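Local coordinates for protein Phi class glutathione transferase GSTF1 (Populus tremula x Populus tremuloides, PDB 4RI6) that probably conjugates glutathione to electrophilic substrates such as organic halides, releasing the halide, as a Phi class transferase of detoxification, at residues I99-V103 with F162-D166; L117-F123 with Y175-T180. All coordinates share one frame. Numbering follows the deposited sequence.

Contact 1 (I99-V103 with F162-D166)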
loop_
_atom_site.group_PDB
_atom_site.type_symbol
_atom_site.label_atom_id
_atom_site.label_comp_id
_atom_site.label_asym_id
_atom_site.label_seq_id
_atom_site.Cartn_x
_atom_site.Cartn_y
_atom_site.Cartn_z
ATOM N N ILE A 99 6.678 -11.801 3.445
ATOM C CA ILE A 99 6.670 -11.193 2.123
ATOM C C ILE A 99 5.903 -9.875 2.105
ATOM O O ILE A 99 6.355 -8.874 1.538
ATOM C CB ILE A 99 6.069 -12.170 1.105
ATOM C CG1 ILE A 99 7.022 -13.347 0.926
ATOM C CG2 ILE A 99 5.803 -11.500 -0.249
ATOM C CD1 ILE A 99 6.358 -14.569 0.315
ATOM N N ASP A 100 4.758 -9.875 2.777
ATOM C CA ASP A 100 3.842 -8.744 2.719
ATOM C C ASP A 100 4.465 -7.447 3.249
ATOM O O ASP A 100 4.177 -6.360 2.725
ATOM C CB ASP A 100 2.579 -9.081 3.503
ATOM C CG ASP A 100 1.411 -8.172 3.176
ATOM O OD1 ASP A 100 1.171 -7.870 1.996
ATOM O OD2 ASP A 100 0.706 -7.769 4.121
ATOM N N GLN A 101 5.328 -7.522 4.260
ATOM C CA GLN A 101 5.933 -6.285 4.761
ATOM C C GLN A 101 6.781 -5.615 3.667
ATOM O O GLN A 101 6.862 -4.397 3.626
ATOM C CB GLN A 101 6.770 -6.538 6.023
ATOM C CG GLN A 101 8.017 -7.339 5.772
ATOM C CD GLN A 101 8.659 -7.868 7.041
ATOM O OE1 GLN A 101 8.658 -7.209 8.088
ATOM N NE2 GLN A 101 9.199 -9.077 6.956
ATOM N N TRP A 102 7.377 -6.404 2.770
ATOM C CA TRP A 102 8.190 -5.851 1.676
ATOM C C TRP A 102 7.286 -5.416 0.525
ATOM O O TRP A 102 7.630 -4.506 -0.219
ATOM C CB TRP A 102 9.261 -6.861 1.226
ATOM C CG TRP A 102 10.279 -7.045 2.292
ATOM C CD1 TRP A 102 10.355 -8.069 3.191
ATOM C CD2 TRP A 102 11.339 -6.144 2.623
ATOM N NE1 TRP A 102 11.393 -7.856 4.052
ATOM C CE2 TRP A 102 12.008 -6.680 3.731
ATOM C CE3 TRP A 102 11.787 -4.938 2.083
ATOM C CZ2 TRP A 102 13.096 -6.064 4.296
ATOM C CZ3 TRP A 102 12.851 -4.321 2.655
ATOM C CH2 TRP A 102 13.507 -4.883 3.739
ATOM N N VAL A 103 6.106 -6.020 0.403
ATOM C CA VAL A 103 5.105 -5.509 -0.539
ATOM C C VAL A 103 4.619 -4.122 -0.075
ATOM O O VAL A 103 4.471 -3.195 -0.879
ATOM C CB VAL A 103 3.921 -6.469 -0.685
ATOM C CG1 VAL A 103 2.871 -5.889 -1.643
ATOM C CG2 VAL A 103 4.399 -7.833 -1.184
ATOM N N PHE A 162 12.151 -15.892 -4.807
ATOM C CA PHE A 162 11.407 -14.819 -5.481
ATOM C C PHE A 162 10.005 -14.744 -4.898
ATOM O O PHE A 162 9.361 -15.771 -4.700
ATOM C CB PHE A 162 11.348 -15.058 -6.994
ATOM C CG PHE A 162 10.594 -13.995 -7.771
ATOM C CD1 PHE A 162 11.183 -12.780 -8.068
ATOM C CD2 PHE A 162 9.321 -14.248 -8.260
ATOM C CE1 PHE A 162 10.507 -11.820 -8.802
ATOM C CE2 PHE A 162 8.635 -13.293 -8.991
ATOM C CZ PHE A 162 9.229 -12.076 -9.265
ATOM N N SER A 163 9.531 -13.537 -4.620
ATOM C CA SER A 163 8.185 -13.380 -4.088
ATOM C C SER A 163 7.480 -12.227 -4.744
ATOM O O SER A 163 8.077 -11.464 -5.511
ATOM C CB SER A 163 8.207 -13.149 -2.576
ATOM O OG SER A 163 8.535 -11.814 -2.258
ATOM N N PHE A 164 6.206 -12.072 -4.401
ATOM C CA PHE A 164 5.465 -10.924 -4.876
ATOM C C PHE A 164 6.130 -9.607 -4.471
ATOM O O PHE A 164 5.995 -8.596 -5.164
ATOM C CB PHE A 164 4.011 -10.959 -4.368
ATOM C CG PHE A 164 3.180 -9.878 -4.958
ATOM C CD1 PHE A 164 2.816 -9.942 -6.288
ATOM C CD2 PHE A 164 2.844 -8.749 -4.234
ATOM C CE1 PHE A 164 2.120 -8.939 -6.872
ATOM C CE2 PHE A 164 2.125 -7.739 -4.823
ATOM C CZ PHE A 164 1.760 -7.840 -6.141
ATOM N N ALA A 165 6.850 -9.599 -3.353
ATOM C CA ALA A 165 7.554 -8.383 -2.959
ATOM C C ALA A 165 8.526 -7.957 -4.044
ATOM O O ALA A 165 8.581 -6.785 -4.401
ATOM C CB ALA A 165 8.269 -8.567 -1.654
ATOM N N ASP A 166 9.298 -8.901 -4.571
ATOM C CA ASP A 166 10.230 -8.574 -5.655
ATOM C C ASP A 166 9.472 -8.192 -6.919
ATOM O O ASP A 166 9.784 -7.187 -7.569
ATOM C CB ASP A 166 11.162 -9.743 -5.928
ATOM C CG ASP A 166 11.803 -10.259 -4.667
ATOM O OD1 ASP A 166 12.711 -9.586 -4.129
ATOM O OD2 ASP A 166 11.396 -11.347 -4.224
#
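Apolar contacts hold these two segments together, and they centre on Ala165. Its CA lies 4.5 Å from the CA of Val103, a spacing that the single methyl side chain makes possible. Ala165 CB points toward segment 99-103 and sits 3.5 Å from Trp102 CB, 4.0 Å from Val103 CG2 and 4.1 Å from Ile99 CG2. Trp102 gives little more than its CB here; its indole leads away and meets Phe67 of the second subunit edge-to-face. Val103 CG2 also reaches the edge of the Phe164 ring, 3.5 Å from Phe164 CD2. Two plain van der Waals contacts involve oxygens: Ala165 CB lies 3.7 Å from Ile99 O, and Ile99 CG2 rests 3.4 Å from Ser163 OG.

No hydrogen bond crosses between the segments. The polar bonds instead start helix 164-179: Ala165 N donates to Ser163 OG at 3.0 Å, and Ser163 N donates to Asp166 OD2 at 2.9 Å. The other carboxylate oxygen, Asp166 OD1, accepts from Leu157 N and Trp195 NE1, which ties the helix start to the chain around it. The CA-to-CB bond of Asp100 points away, and Asp100 OD2 forms a salt bridge with Arg74 of the second subunit.

Ser163 and Asp166 thus form a capping box with Ser163 as N-cap, the N-capping box known from the buried core helix of the GST C-terminal domain, here set against the long helix 93-122.

Contact 2 (L117-F123 with Y175-T180)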
loop_
_atom_site.group_PDB
_atom_site.type_symbol
_atom_site.label_atom_id
_atom_site.label_comp_id
_atom_site.label_asym_id
_atom_site.label_seq_id
_atom_site.Cartn_x
_atom_site.Cartn_y
_atom_site.Cartn_z
ATOM N N LEU A 117 9.136 9.555 -10.500
ATOM C CA LEU A 117 10.196 9.667 -11.494
ATOM C C LEU A 117 9.747 9.090 -12.842
ATOM O O LEU A 117 9.908 9.732 -13.879
ATOM C CB LEU A 117 11.462 8.961 -11.002
ATOM C CG LEU A 117 12.268 9.679 -9.921
ATOM C CD1 LEU A 117 13.311 8.713 -9.351
ATOM C CD2 LEU A 117 12.930 10.930 -10.502
ATOM N N VAL A 118 9.187 7.887 -12.828
ATOM C CA VAL A 118 8.708 7.275 -14.069
ATOM C C VAL A 118 7.695 8.177 -14.752
ATOM O O VAL A 118 7.762 8.387 -15.976
ATOM C CB VAL A 118 8.106 5.875 -13.814
ATOM C CG1 VAL A 118 7.366 5.358 -15.050
ATOM C CG2 VAL A 118 9.199 4.915 -13.410
ATOM N N HIS A 119 6.762 8.726 -13.979
ATOM C CA HIS A 119 5.749 9.571 -14.573
ATOM C C HIS A 119 6.351 10.845 -15.165
ATOM O O HIS A 119 6.085 11.189 -16.310
ATOM C CB HIS A 119 4.663 9.946 -13.571
ATOM C CG HIS A 119 3.620 10.807 -14.185
ATOM N ND1 HIS A 119 3.643 12.179 -14.100
ATOM C CD2 HIS A 119 2.600 10.494 -15.014
ATOM C CE1 HIS A 119 2.629 12.673 -14.785
ATOM N NE2 HIS A 119 1.985 11.671 -15.357
ATOM N N ASP A 120 7.192 11.538 -14.405
ATOM C CA ASP A 120 7.691 12.824 -14.867
ATOM C C ASP A 120 8.622 12.681 -16.061
ATOM O O ASP A 120 8.641 13.544 -16.933
ATOM C CB ASP A 120 8.392 13.559 -13.737
ATOM C CG ASP A 120 7.419 14.038 -12.671
ATOM O OD1 ASP A 120 6.188 14.036 -12.925
ATOM O OD2 ASP A 120 7.873 14.422 -11.579
ATOM N N LEU A 121 9.376 11.583 -16.105
ATOM C CA LEU A 121 10.349 11.379 -17.170
ATOM C C LEU A 121 9.808 10.708 -18.422
ATOM O O LEU A 121 10.385 10.890 -19.493
ATOM C CB LEU A 121 11.526 10.544 -16.665
ATOM C CG LEU A 121 12.352 11.184 -15.562
ATOM C CD1 LEU A 121 13.276 10.167 -14.961
ATOM C CD2 LEU A 121 13.139 12.334 -16.149
ATOM N N LEU A 122 8.732 9.936 -18.298
ATOM C CA LEU A 122 8.249 9.120 -19.412
ATOM C C LEU A 122 6.791 9.306 -19.805
ATOM O O LEU A 122 6.419 8.920 -20.923
ATOM C CB LEU A 122 8.468 7.645 -19.095
ATOM C CG LEU A 122 9.942 7.274 -18.902
ATOM C CD1 LEU A 122 10.056 5.864 -18.368
ATOM C CD2 LEU A 122 10.723 7.424 -20.190
ATOM N N PHE A 123 5.972 9.855 -18.899
ATOM C CA PHE A 123 4.533 9.945 -19.127
ATOM C C PHE A 123 3.922 11.269 -18.739
ATOM O O PHE A 123 2.772 11.308 -18.346
ATOM C CB PHE A 123 3.814 8.839 -18.370
ATOM C CG PHE A 123 4.233 7.479 -18.778
ATOM C CD1 PHE A 123 3.782 6.941 -19.976
ATOM C CD2 PHE A 123 5.113 6.748 -17.994
ATOM C CE1 PHE A 123 4.176 5.694 -20.366
ATOM C CE2 PHE A 123 5.526 5.499 -18.391
ATOM C CZ PHE A 123 5.058 4.969 -19.581
ATOM N N TYR A 175 11.321 0.553 -15.864
ATOM C CA TYR A 175 11.282 1.795 -16.621
ATOM C C TYR A 175 12.479 2.676 -16.266
ATOM O O TYR A 175 13.090 3.282 -17.148
ATOM C CB TYR A 175 9.977 2.550 -16.372
ATOM C CG TYR A 175 8.841 2.221 -17.330
ATOM C CD1 TYR A 175 8.979 2.387 -18.696
ATOM C CD2 TYR A 175 7.612 1.786 -16.849
ATOM C CE1 TYR A 175 7.921 2.101 -19.554
ATOM C CE2 TYR A 175 6.556 1.501 -17.696
ATOM C CZ TYR A 175 6.719 1.669 -19.055
ATOM O OH TYR A 175 5.691 1.408 -19.937
ATOM N N LEU A 176 12.826 2.755 -14.988
ATOM C CA LEU A 176 13.966 3.582 -14.609
ATOM C C LEU A 176 15.262 3.023 -15.196
ATOM O O LEU A 176 16.062 3.774 -15.753
ATOM C CB LEU A 176 14.078 3.698 -13.082
ATOM C CG LEU A 176 12.938 4.521 -12.471
ATOM C CD1 LEU A 176 13.003 4.492 -10.960
ATOM C CD2 LEU A 176 12.952 5.979 -12.998
ATOM N N VAL A 177 15.465 1.713 -15.098
ATOM C CA VAL A 177 16.722 1.121 -15.570
ATOM C C VAL A 177 16.869 1.202 -17.088
ATOM O O VAL A 177 17.954 1.487 -17.593
ATOM C CB VAL A 177 16.855 -0.356 -15.103
ATOM C CG1 VAL A 177 18.036 -1.046 -15.742
ATOM C CG2 VAL A 177 17.026 -0.409 -13.599
ATOM N N ASN A 178 15.789 0.950 -17.818
ATOM C CA ASN A 178 15.904 0.722 -19.257
ATOM C C ASN A 178 15.413 1.863 -20.116
ATOM O O ASN A 178 15.679 1.879 -21.319
ATOM C CB ASN A 178 15.152 -0.542 -19.638
ATOM C CG ASN A 178 15.730 -1.761 -18.989
ATOM O OD1 ASN A 178 15.036 -2.483 -18.280
ATOM N ND2 ASN A 178 17.014 -1.986 -19.199
ATOM N N SER A 179 14.703 2.818 -19.511
ATOM C CA SER A 179 14.109 3.903 -20.294
ATOM C C SER A 179 14.448 5.309 -19.783
ATOM O O SER A 179 13.971 6.292 -20.340
ATOM C CB SER A 179 12.586 3.723 -20.351
ATOM O OG SER A 179 12.262 2.506 -21.016
ATOM N N THR A 180 15.284 5.413 -18.752
ATOM C CA THR A 180 15.737 6.717 -18.268
ATOM C C THR A 180 17.227 6.676 -18.041
ATOM O O THR A 180 17.842 5.621 -18.186
ATOM C CB THR A 180 15.050 7.126 -16.962
ATOM O OG1 THR A 180 15.663 6.452 -15.850
ATOM C CG2 THR A 180 13.557 6.835 -17.030
#
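Tyr175 offers one face of its ring to the edge of Phe123: the centroids are 5.4 Å apart and the planes meet at 84°, an edge-to-face (T-shaped) pair. Phe123 is the first residue past the helix to leave helical backbone angles, and the end of its side chain swings back to Tyr175, with Phe123 CZ 3.7 Å from Tyr175 CZ. The phenol oxygen has its hydrogen bond outside the two segments, with the carbonyl of Leu12.

Next to this pair along the helices, aliphatic side chains make the contact. Leu122 CD1 lies 3.7 Å from Tyr175 CD1 and 3.9 Å from Thr180 CG2, so this leucine fits between the aromatic ring and the threonine methyl. Val118 CG2 touches both Tyr175 CB and Leu176 CG at 3.9 Å, and Leu117 CB meets Leu176 CD2 at the same distance. Leu117 and Leu176 also pack on helix 130-150, so the layer runs on into a third helix.

Thr180 OG1 donates to Leu176 O at 2.7 Å, and Thr180 CG2 faces Leu121 CD1 at 3.9 Å. The axes of the short segments 117-122 and 175-179 come within 10.5 Å, their directions 32° apart, which leaves room for leucine and tyrosine side chains between them.

The side chain of Phe123 lies about 7 Å from bound glutathione and about 3 Å from a bound MES, probably from the crystallisation liquor (nearest atoms). The aromatic pair sits at the C-terminal-domain side of the active-site cleft, consistent with the electrophile-binding H-site of GSTs.

Contacts 1 and 2 join the same two helices, 93-122 and 164-179, at two places along their length. Their centres are 23 Å apart, on opposite sides of the chain's centre, and their nearest atoms stay about 11 Å apart. Along the chain the segments alternate: 99-103, 117-123, 162-166, 175-180. Each helix thus enters contact 1 first and contact 2 later, which fits two helices running in the same general direction, with helix 130-150 in the connection. Both contacts have a side chain within 10 Å of a bound glutathione; what separates them is the second subunit bordering buried contact 1 and the partial exposure of contact 2. The shared helices therefore run from the dimer interface past the active-site region.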